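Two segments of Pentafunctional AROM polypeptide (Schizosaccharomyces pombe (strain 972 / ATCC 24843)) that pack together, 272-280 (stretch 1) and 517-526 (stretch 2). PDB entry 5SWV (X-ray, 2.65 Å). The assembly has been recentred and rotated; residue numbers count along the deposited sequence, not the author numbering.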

# COMPACT_ATOMS: atom_id res chain seq x y z
N THR A 272 -6.57 16.06 6.59
CA THR A 272 -7.63 15.08 6.42
C THR A 272 -7.10 13.68 6.67
O THR A 272 -7.74 12.91 7.36
N ALA A 273 -5.94 13.33 6.14
CA ALA A 273 -5.40 11.99 6.36
C ALA A 273 -5.19 11.66 7.85
O ALA A 273 -5.51 10.54 8.28
N TYR A 274 -4.68 12.62 8.63
CA TYR A 274 -4.46 12.41 10.07
C TYR A 274 -5.77 12.10 10.78
O TYR A 274 -5.86 11.20 11.63
N GLU A 275 -6.79 12.87 10.42
CA GLU A 275 -8.11 12.79 11.01
C GLU A 275 -8.76 11.44 10.74
O GLU A 275 -9.34 10.87 11.63
N LEU A 276 -8.65 10.95 9.51
CA LEU A 276 -9.16 9.62 9.14
C LEU A 276 -8.38 8.45 9.72
O LEU A 276 -8.90 7.36 9.79
N LEU A 277 -7.14 8.66 10.14
CA LEU A 277 -6.31 7.59 10.69
C LEU A 277 -6.01 7.70 12.19
O LEU A 277 -5.29 6.85 12.73
N GLY A 278 -6.58 8.71 12.85
CA GLY A 278 -6.48 8.85 14.29
C GLY A 278 -5.12 9.34 14.74
O GLY A 278 -4.68 9.02 15.85
N LEU A 279 -4.46 10.12 13.88
CA LEU A 279 -3.12 10.62 14.15
C LEU A 279 -3.17 12.07 14.64
O LEU A 279 -4.06 12.83 14.27
N PRO A 280 -2.18 12.49 15.46
CA PRO A 280 -2.22 13.80 16.10
C PRO A 280 -1.35 14.84 15.44
O PRO A 280 -0.94 15.79 16.09
N GLY A 517 4.05 5.24 7.63
CA GLY A 517 3.97 3.78 7.46
C GLY A 517 2.59 3.25 7.07
O GLY A 517 2.41 2.04 7.01
N MET A 518 1.65 4.15 6.77
CA MET A 518 0.24 3.79 6.57
C MET A 518 -0.35 4.46 5.35
O MET A 518 -0.04 5.61 5.07
N THR A 519 -1.19 3.73 4.62
CA THR A 519 -1.93 4.33 3.52
C THR A 519 -3.11 5.08 4.08
O THR A 519 -3.48 4.89 5.23
N ALA A 520 -3.70 5.94 3.25
CA ALA A 520 -4.91 6.68 3.58
C ALA A 520 -5.89 6.58 2.40
O ALA A 520 -5.44 6.45 1.27
N PRO A 521 -7.21 6.66 2.64
CA PRO A 521 -8.17 6.42 1.56
C PRO A 521 -8.26 7.58 0.58
O PRO A 521 -8.40 8.74 1.00
N PHE A 522 -8.18 7.28 -0.72
CA PHE A 522 -8.15 8.32 -1.73
C PHE A 522 -9.43 9.13 -1.76
O PHE A 522 -9.37 10.35 -1.72
N ASP A 523 -10.58 8.46 -1.80
CA ASP A 523 -11.88 9.12 -2.01
C ASP A 523 -12.21 10.28 -1.07
O ASP A 523 -12.49 11.38 -1.53
N ALA A 524 -12.17 10.02 0.24
CA ALA A 524 -12.52 11.05 1.23
C ALA A 524 -11.48 12.15 1.32
O ALA A 524 -11.81 13.29 1.64
N VAL A 525 -10.22 11.83 1.04
CA VAL A 525 -9.17 12.84 1.04
C VAL A 525 -9.31 13.74 -0.18
O VAL A 525 -9.09 14.94 -0.10
N TYR A 526 -9.67 13.14 -1.31
CA TYR A 526 -9.94 13.88 -2.54
C TYR A 526 -11.17 14.80 -2.39
O TYR A 526 -11.14 15.93 -2.84

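The two stretches meet through an apolar seam that buries 401 Å² in total and contains no hydrogen bond from one stretch to the other, so the fit rests on the shapes of the side chains. Along stretch 1 the CA-to-CB bonds of Thr272, Leu276, Leu277 and Leu279 point toward stretch 2, while that of Ala273 lies sideways; Tyr274 and Glu275 make no contact. From stretch 2, Met518, Ala520 and Ala524 point toward stretch 1, and Pro521 and Val525 lie sideways.

Leu276 supplies a bump shared by three residues. With chi1 m and chi2 t, its CD1 enters a shallow hollow, lying 4.0 Å from Pro521 CG, 4.0 Å from Ala524 CB and 3.9 Å from Val525 CG2. Pro521, at the N-cap position, thus lends its ring to the same pocket as the helix that follows. One turn earlier, Thr272 (chi1 m) presents its methyl to the backbone of that helix: CG2 lies 4.1 Å from Ala524 O and 4.1 Å from Val525 CA. Its OG1 is hydrogen-bonded elsewhere in the structure. Val525, chi1 t, meets this methyl with its own CG2, 4.2 Å from Thr272 CG2.

Two small residues meet where Ala273 CB, on a sideways bond, lies 4.1 Å from Ala520 CB, and the backbones come close there, with the two CA atoms 6.0 Å apart. Leu277 packs beside this pair. Its chi1 is m and its chi2, at 128°, falls between wells; CD1 sits 3.6 Å from Ala520 CB and 3.6 Å from Thr519 O, whereas Thr519 turns its own CA-to-CB bond away.

Met518, in an m, t, m conformation, reaches back to the end of stretch 1. Its CE lies 3.6 Å from Leu279 CD1 and 4.2 Å from Leu277 CD2, so the methyl sits in the corner formed by the two leucines. Leu279 (m, t) follows Gly278, whose positive phi takes the chain out of helical geometry.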

# COMPACT_ATOMS: atom_id res chain seq x y z
CB THR A 272 -8.26 15.16 5.02
OG1 THR A 272 -8.74 16.49 4.82
CG2 THR A 272 -9.42 14.21 4.88
CB ALA A 273 -4.10 11.81 5.58
CB TYR A 274 -3.83 13.64 10.74
CG TYR A 274 -2.57 14.17 10.09
CD1 TYR A 274 -1.58 13.32 9.62
CD2 TYR A 274 -2.36 15.54 9.96
CE1 TYR A 274 -0.44 13.80 9.02
CE2 TYR A 274 -1.22 16.04 9.36
CZ TYR A 274 -0.27 15.16 8.89
OH TYR A 274 0.89 15.64 8.31
CB GLU A 275 -8.98 13.89 10.43
CG GLU A 275 -10.23 14.19 11.22
CD GLU A 275 -11.31 14.87 10.38
OE1 GLU A 275 -11.02 15.42 9.28
OE2 GLU A 275 -12.48 14.85 10.85
CB LEU A 276 -9.22 9.48 7.62
CG LEU A 276 -10.20 10.43 6.90
CD1 LEU A 276 -9.84 10.59 5.42
CD2 LEU A 276 -11.64 9.97 7.05
CB LEU A 277 -5.01 7.51 9.90
CG LEU A 277 -5.24 6.69 8.64
CD1 LEU A 277 -4.78 7.43 7.41
CD2 LEU A 277 -4.57 5.34 8.78
CB LEU A 279 -2.26 10.52 12.88
CG LEU A 279 -1.89 9.11 12.39
CD1 LEU A 279 -0.97 9.23 11.19
CD2 LEU A 279 -1.19 8.30 13.48
CB PRO A 280 -1.62 13.48 17.47
CG PRO A 280 -0.52 12.51 17.12
CD PRO A 280 -0.98 11.74 15.89
CB MET A 518 -0.57 4.22 7.80
CG MET A 518 -0.12 3.51 9.08
SD MET A 518 -0.95 3.97 10.60
CE MET A 518 -0.74 5.74 10.51
CB THR A 519 -2.48 3.31 2.52
OG1 THR A 519 -3.44 2.49 3.19
CG2 THR A 519 -1.37 2.45 1.90
CB ALA A 520 -4.55 8.13 3.86
CB PRO A 521 -9.50 6.27 2.31
CG PRO A 521 -9.33 7.03 3.59
CD PRO A 521 -7.87 7.29 3.81
CB PHE A 522 -7.87 7.72 -3.10
CG PHE A 522 -8.11 8.67 -4.24
CD1 PHE A 522 -7.12 9.53 -4.67
CD2 PHE A 522 -9.35 8.70 -4.90
CE1 PHE A 522 -7.34 10.40 -5.73
CE2 PHE A 522 -9.58 9.56 -5.95
CZ PHE A 522 -8.58 10.42 -6.37
CB ASP A 523 -13.03 8.10 -1.92
CG ASP A 523 -13.18 7.25 -3.17
OD1 ASP A 523 -12.43 7.42 -4.17
OD2 ASP A 523 -14.09 6.40 -3.14
CB ALA A 524 -12.74 10.43 2.61
CB VAL A 525 -7.77 12.20 1.08
CG1 VAL A 525 -6.70 13.27 1.01
CG2 VAL A 525 -7.58 11.40 2.35
CB TYR A 526 -10.10 12.88 -3.72
CG TYR A 526 -10.38 13.49 -5.06
CD1 TYR A 526 -11.69 13.82 -5.45
CD2 TYR A 526 -9.35 13.76 -5.96
CE1 TYR A 526 -11.96 14.40 -6.67
CE2 TYR A 526 -9.61 14.34 -7.19
CZ TYR A 526 -10.92 14.65 -7.54
OH TYR A 526 -11.18 15.22 -8.76